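Local coordinates for PUM-HD domain-containing protein (PDB 7CGF) that probably binds the 3' untranslated regions of messenger RNAs through its Pumilio homology domain, captured here in complex with RNA, at residues Val145-Met150 against Val175-Glu180; Pro298-Met303 against Ile329-Pro334. The protein carries 2 engineered substitutions. All coordinates share one frame; numbering follows the deposited sequence.

Interaction 1. Residues Val145-Met150 against Val175-Glu180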
loop_
_atom_site.group_PDB
_atom_site.type_symbol
_atom_site.label_atom_id
_atom_site.label_comp_id
_atom_site.label_asym_id
_atom_site.label_seq_id
_atom_site.Cartn_x
_atom_site.Cartn_y
_atom_site.Cartn_z
ATOM N N VAL A 145 -12.926 -15.621 -2.125
ATOM C CA VAL A 145 -11.579 -15.810 -2.651
ATOM C C VAL A 145 -10.550 -14.979 -1.890
ATOM O O VAL A 145 -9.463 -14.724 -2.411
ATOM C CB VAL A 145 -11.523 -15.476 -4.160
ATOM C CG1 VAL A 145 -12.304 -16.506 -4.977
ATOM C CG2 VAL A 145 -12.106 -14.078 -4.425
ATOM N N ILE A 146 -10.836 -14.620 -0.632
ATOM C CA ILE A 146 -10.060 -13.564 0.029
ATOM C C ILE A 146 -8.594 -13.966 0.286
ATOM O O ILE A 146 -7.694 -13.138 0.104
ATOM C CB ILE A 146 -10.787 -13.095 1.307
ATOM C CG1 ILE A 146 -10.015 -11.978 2.021
ATOM C CG2 ILE A 146 -11.073 -14.267 2.246
ATOM C CD1 ILE A 146 -9.738 -10.725 1.176
ATOM N N HIS A 147 -8.306 -15.215 0.699
ATOM C CA HIS A 147 -6.901 -15.548 0.974
ATOM C C HIS A 147 -6.047 -15.438 -0.285
ATOM O O HIS A 147 -4.977 -14.819 -0.270
ATOM C CB HIS A 147 -6.749 -16.945 1.593
ATOM C CG HIS A 147 -5.322 -17.297 1.948
ATOM N ND1 HIS A 147 -4.902 -17.505 3.246
ATOM C CD2 HIS A 147 -4.223 -17.473 1.170
ATOM C CE1 HIS A 147 -3.610 -17.796 3.252
ATOM N NE2 HIS A 147 -3.173 -17.780 2.005
ATOM N N ARG A 148 -6.518 -16.014 -1.401
ATOM C CA ARG A 148 -5.738 -15.936 -2.628
ATOM C C ARG A 148 -5.701 -14.510 -3.151
ATOM O O ARG A 148 -4.682 -14.062 -3.693
ATOM C CB ARG A 148 -6.326 -16.900 -3.666
ATOM C CG ARG A 148 -5.492 -17.048 -4.935
ATOM C CD ARG A 148 -6.002 -18.181 -5.833
ATOM N NE ARG A 148 -7.460 -18.170 -5.972
ATOM C CZ ARG A 148 -8.112 -17.718 -7.040
ATOM N NH1 ARG A 148 -7.444 -17.249 -8.081
ATOM N NH2 ARG A 148 -9.435 -17.745 -7.071
ATOM N N CYS A 149 -6.794 -13.777 -2.949
ATOM C CA CYS A 149 -6.857 -12.387 -3.389
ATOM C C CYS A 149 -5.757 -11.552 -2.737
ATOM O O CYS A 149 -5.126 -10.715 -3.389
ATOM C CB CYS A 149 -8.241 -11.839 -3.046
ATOM S SG CYS A 149 -8.902 -10.641 -4.183
ATOM N N MET A 150 -5.498 -11.785 -1.448
ATOM C CA MET A 150 -4.562 -10.944 -0.710
ATOM C C MET A 150 -3.135 -11.065 -1.222
ATOM O O MET A 150 -2.354 -10.112 -1.106
ATOM C CB MET A 150 -4.632 -11.298 0.775
ATOM C CG MET A 150 -5.978 -10.960 1.364
ATOM S SD MET A 150 -6.098 -11.658 3.032
ATOM C CE MET A 150 -4.490 -11.207 3.523
ATOM N N VAL A 175 -9.653 -9.186 8.221
ATOM C CA VAL A 175 -8.846 -9.347 9.427
ATOM C C VAL A 175 -8.850 -10.807 9.871
ATOM O O VAL A 175 -7.799 -11.368 10.197
ATOM C CB VAL A 175 -9.365 -8.403 10.529
ATOM C CG1 VAL A 175 -8.615 -8.628 11.832
ATOM C CG2 VAL A 175 -9.216 -6.933 10.090
ATOM N N ASP A 176 -10.023 -11.452 9.865
ATOM C CA ASP A 176 -10.105 -12.862 10.260
ATOM C C ASP A 176 -9.377 -13.772 9.279
ATOM O O ASP A 176 -9.016 -14.902 9.638
ATOM C CB ASP A 176 -11.567 -13.324 10.380
ATOM C CG ASP A 176 -12.329 -12.622 11.511
ATOM O OD1 ASP A 176 -11.689 -12.003 12.381
ATOM O OD2 ASP A 176 -13.580 -12.706 11.525
ATOM N N THR A 177 -9.194 -13.323 8.030
ATOM C CA THR A 177 -8.358 -14.086 7.105
ATOM C C THR A 177 -6.882 -13.944 7.457
ATOM O O THR A 177 -6.147 -14.937 7.461
ATOM C CB THR A 177 -8.611 -13.634 5.668
ATOM O OG1 THR A 177 -9.988 -13.776 5.363
ATOM C CG2 THR A 177 -7.806 -14.519 4.684
ATOM N N LEU A 178 -6.433 -12.724 7.793
ATOM C CA LEU A 178 -5.085 -12.553 8.339
ATOM C C LEU A 178 -4.846 -13.435 9.551
ATOM O O LEU A 178 -3.721 -13.897 9.769
ATOM C CB LEU A 178 -4.836 -11.092 8.726
ATOM C CG LEU A 178 -4.727 -10.139 7.527
ATOM C CD1 LEU A 178 -4.541 -8.708 8.008
ATOM C CD2 LEU A 178 -3.543 -10.558 6.680
ATOM N N LEU A 179 -5.886 -13.669 10.349
ATOM C CA LEU A 179 -5.795 -14.472 11.559
ATOM C C LEU A 179 -6.278 -15.912 11.357
ATOM O O LEU A 179 -6.486 -16.627 12.343
ATOM C CB LEU A 179 -6.606 -13.808 12.678
ATOM C CG LEU A 179 -6.091 -12.434 13.120
ATOM C CD1 LEU A 179 -7.144 -11.714 13.963
ATOM C CD2 LEU A 179 -4.790 -12.602 13.870
ATOM N N GLU A 180 -6.423 -16.374 10.114
ATOM C CA GLU A 180 -7.117 -17.646 9.934
ATOM C C GLU A 180 -6.297 -18.834 10.448
ATOM O O GLU A 180 -6.884 -19.802 10.938
ATOM C CB GLU A 180 -7.525 -17.825 8.463
ATOM C CG GLU A 180 -6.401 -18.208 7.533
ATOM C CD GLU A 180 -6.803 -18.152 6.053
ATOM O OE1 GLU A 180 -7.990 -17.938 5.756
ATOM O OE2 GLU A 180 -5.926 -18.320 5.196
#
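Thr177 OG1 donates a hydrogen bond to the carbonyl oxygen of Phe173, one turn back in its own helix, and both branches of Ile146 pack against Thr177 OG1, with Ile146 CG2 3.3 Å from it. The hydroxyl is thus buried beside hydrocarbon, satisfied by the carbonyl of Phe173 in the same helix. Thr177 CG2, turned to the other helix, lies 4.0 Å from His147 CA and 3.7 Å from Met150 SD. Helices 146-150, 155-165 and 172-178 follow one another in the alpha-solenoid of the Pumilio homology domain, and here the first packs on the third. Deeper in, the bend of Met150 at chi3 (43°) carries CE to Leu178 CD2, a tight 3.4 Å pair, with Met188 of helix 184-189 touching both residues. An alanine in place of Met150 would probably open a gap beside Thr177 CG2 and Leu178 CD2, where SD and CE now pack. Toward solvent, Glu180 OE2 sits at the edge of the His147 ring as acceptor for ND1, ring and carboxylate only 6° from coplanar; the modelled 2.3 Å between ND1 and OE2 is too short to trust in detail. NE2 of the same ring is hydrogen-bonded to Glu187 OE1.

Interaction 2. Residues Pro298-Met303 against Ile329-Pro334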
loop_
_atom_site.group_PDB
_atom_site.type_symbol
_atom_site.label_atom_id
_atom_site.label_comp_id
_atom_site.label_asym_id
_atom_site.label_seq_id
_atom_site.Cartn_x
_atom_site.Cartn_y
_atom_site.Cartn_z
ATOM N N PRO A 298 32.663 0.634 22.095
ATOM C CA PRO A 298 31.211 0.820 22.230
ATOM C C PRO A 298 30.476 0.444 20.953
ATOM O O PRO A 298 31.013 0.550 19.848
ATOM C CB PRO A 298 31.067 2.317 22.527
ATOM C CG PRO A 298 32.401 2.734 23.055
ATOM C CD PRO A 298 33.399 1.887 22.335
ATOM N N ILE A 299 29.225 0.006 21.126
ATOM C CA ILE A 299 28.417 -0.462 20.000
ATOM C C ILE A 299 28.324 0.606 18.920
ATOM O O ILE A 299 28.391 0.299 17.722
ATOM C CB ILE A 299 27.022 -0.899 20.495
ATOM C CG1 ILE A 299 27.135 -2.084 21.462
ATOM C CG2 ILE A 299 26.113 -1.253 19.341
ATOM C CD1 ILE A 299 27.518 -3.379 20.801
ATOM N N VAL A 300 28.160 1.874 19.317
ATOM C CA VAL A 300 27.987 2.949 18.341
ATOM C C VAL A 300 29.213 3.071 17.442
ATOM O O VAL A 300 29.090 3.397 16.253
ATOM C CB VAL A 300 27.656 4.280 19.056
ATOM C CG1 VAL A 300 28.773 4.683 20.053
ATOM C CG2 VAL A 300 27.388 5.387 18.043
ATOM N N VAL A 301 30.402 2.783 17.979
ATOM C CA VAL A 301 31.620 2.814 17.178
ATOM C C VAL A 301 31.624 1.673 16.165
ATOM O O VAL A 301 31.867 1.886 14.970
ATOM C CB VAL A 301 32.855 2.763 18.093
ATOM C CG1 VAL A 301 34.126 2.742 17.263
ATOM C CG2 VAL A 301 32.833 3.944 19.054
ATOM N N GLN A 302 31.337 0.450 16.625
ATOM C CA GLN A 302 31.211 -0.689 15.721
ATOM C C GLN A 302 30.169 -0.421 14.644
ATOM O O GLN A 302 30.368 -0.764 13.472
ATOM C CB GLN A 302 30.834 -1.942 16.505
ATOM C CG GLN A 302 31.760 -2.256 17.669
ATOM C CD GLN A 302 31.298 -3.449 18.479
ATOM O OE1 GLN A 302 30.764 -4.414 17.935
ATOM N NE2 GLN A 302 31.489 -3.381 19.794
ATOM N N MET A 303 29.057 0.208 15.025
ATOM C CA MET A 303 27.996 0.503 14.068
ATOM C C MET A 303 28.476 1.445 12.972
ATOM O O MET A 303 28.097 1.297 11.807
ATOM C CB MET A 303 26.794 1.094 14.810
ATOM C CG MET A 303 26.017 0.056 15.606
ATOM S SD MET A 303 24.772 0.832 16.668
ATOM C CE MET A 303 23.671 1.554 15.456
ATOM N N ILE A 329 28.517 11.892 21.436
ATOM C CA ILE A 329 29.765 12.576 21.086
ATOM C C ILE A 329 30.884 12.163 22.036
ATOM O O ILE A 329 32.001 11.837 21.609
ATOM C CB ILE A 329 29.555 14.100 21.094
ATOM C CG1 ILE A 329 28.676 14.524 19.915
ATOM C CG2 ILE A 329 30.904 14.831 21.090
ATOM C CD1 ILE A 329 27.930 15.830 20.144
ATOM N N LEU A 330 30.601 12.159 23.338
ATOM C CA LEU A 330 31.631 11.792 24.303
ATOM C C LEU A 330 32.069 10.344 24.124
ATOM O O LEU A 330 33.222 10.005 24.411
ATOM C CB LEU A 330 31.125 12.057 25.723
ATOM C CG LEU A 330 30.855 13.549 25.978
ATOM C CD1 LEU A 330 30.070 13.796 27.254
ATOM C CD2 LEU A 330 32.163 14.345 25.993
ATOM N N THR A 331 31.182 9.489 23.610
ATOM C CA THR A 331 31.511 8.087 23.394
ATOM C C THR A 331 32.314 7.872 22.114
ATOM O O THR A 331 33.195 7.007 22.075
ATOM C CB THR A 331 30.214 7.264 23.356
ATOM O OG1 THR A 331 29.465 7.511 24.554
ATOM C CG2 THR A 331 30.505 5.783 23.257
ATOM N N VAL A 332 32.041 8.653 21.075
ATOM C CA VAL A 332 32.620 8.409 19.758
ATOM C C VAL A 332 33.953 9.131 19.581
ATOM O O VAL A 332 34.881 8.578 18.983
ATOM C CB VAL A 332 31.613 8.821 18.666
ATOM C CG1 VAL A 332 32.290 8.851 17.299
ATOM C CG2 VAL A 332 30.422 7.860 18.647
ATOM N N ARG A 333 34.066 10.354 20.104
ATOM C CA ARG A 333 35.218 11.208 19.801
ATOM C C ARG A 333 36.583 10.544 19.987
ATOM O O ARG A 333 37.452 10.753 19.124
ATOM C CB ARG A 333 35.143 12.500 20.628
ATOM C CG ARG A 333 36.027 13.614 20.070
ATOM C CD ARG A 333 36.041 14.862 20.946
ATOM N NE ARG A 333 34.823 15.661 20.852
ATOM C CZ ARG A 333 34.527 16.462 19.832
ATOM N NH1 ARG A 333 35.358 16.561 18.804
ATOM N NH2 ARG A 333 33.398 17.158 19.836
ATOM N N PRO A 334 36.850 9.761 21.042
ATOM C CA PRO A 334 38.160 9.085 21.123
ATOM C C PRO A 334 38.480 8.189 19.935
ATOM O O PRO A 334 39.661 7.991 19.620
ATOM C CB PRO A 334 38.050 8.270 22.419
ATOM C CG PRO A 334 37.086 9.029 23.253
ATOM C CD PRO A 334 36.082 9.602 22.291
#
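Val300 has chi1 near 59°, which sets CG1 between its backbone N and carbonyl carbon, while Thr331 has chi1 near -55°, which sets OG1 beside its own N and leaves CG2 anti to that N; the two methyls, Val300 CG1 and Thr331 CG2, come together at 3.8 Å. The contact belongs to the last of the predicted Pumilio repeats, in the curved alpha-solenoid of the homology domain, where the short helix 299-304 lies against the end of helix 322-332, with the intervening helix 309-319 touching Val300 through Val313.

Thr331 CG2 is the methyl on which this side of the contact converges. Pro298, at the N-cap position of helix 299-304, packs CB and CG against it: both stand 3.6 Å from Thr331 CG2, and the two side chains run past each other in opposite directions. The hydroxyl of Thr331 plays no part across the contact; OG1 is hydrogen-bonded to the carbonyl oxygen of Glu327 in its own helix, so that the residue offers Pro298 and Val300 a methyl. Cys290 of helix 279-290 also touches Thr331.

One residue further on, Val332 brings its CG2 to Val300. The side chains cross at about a right angle, and the methyl meets both branches of Val300, with CG1 at 3.8 Å and CG2 at 4.0 Å from Val332 CG2. Phe356 of helix 353-356 also packs on Val332, joining this pair to the C-terminal end of the domain. The backbones draw nearest at Val301 and Val332, whose CA atoms are 6.2 Å apart. A valine methyl also faces a main-chain oxygen: Val301 CG2 lies 4.3 Å from Thr331 O.

In the fold
Both interactions set a short helix against the end of a later one, with one further helix between them in sequence, at what appear to be corresponding places in the solenoid. Their centres lie about 46 Å apart. Interaction 1 sits near the middle of the arc, about 16 Å from the centre of the chain, and interaction 2 near its C-terminal end, about 38 Å out. Each is mostly buried and uses a threonine whose hydroxyl bonds within its own helix. Interaction 1 adds a sulfur-bearing side chain inside and a histidine-carboxylate pair on its more exposed side, whereas the side-chain contacts of interaction 2 join methyl and ring carbons, with one methyl near a main-chain oxygen. Neither reaches the bound RNA, whose nearest atoms are about 9 and 8 Å away respectively.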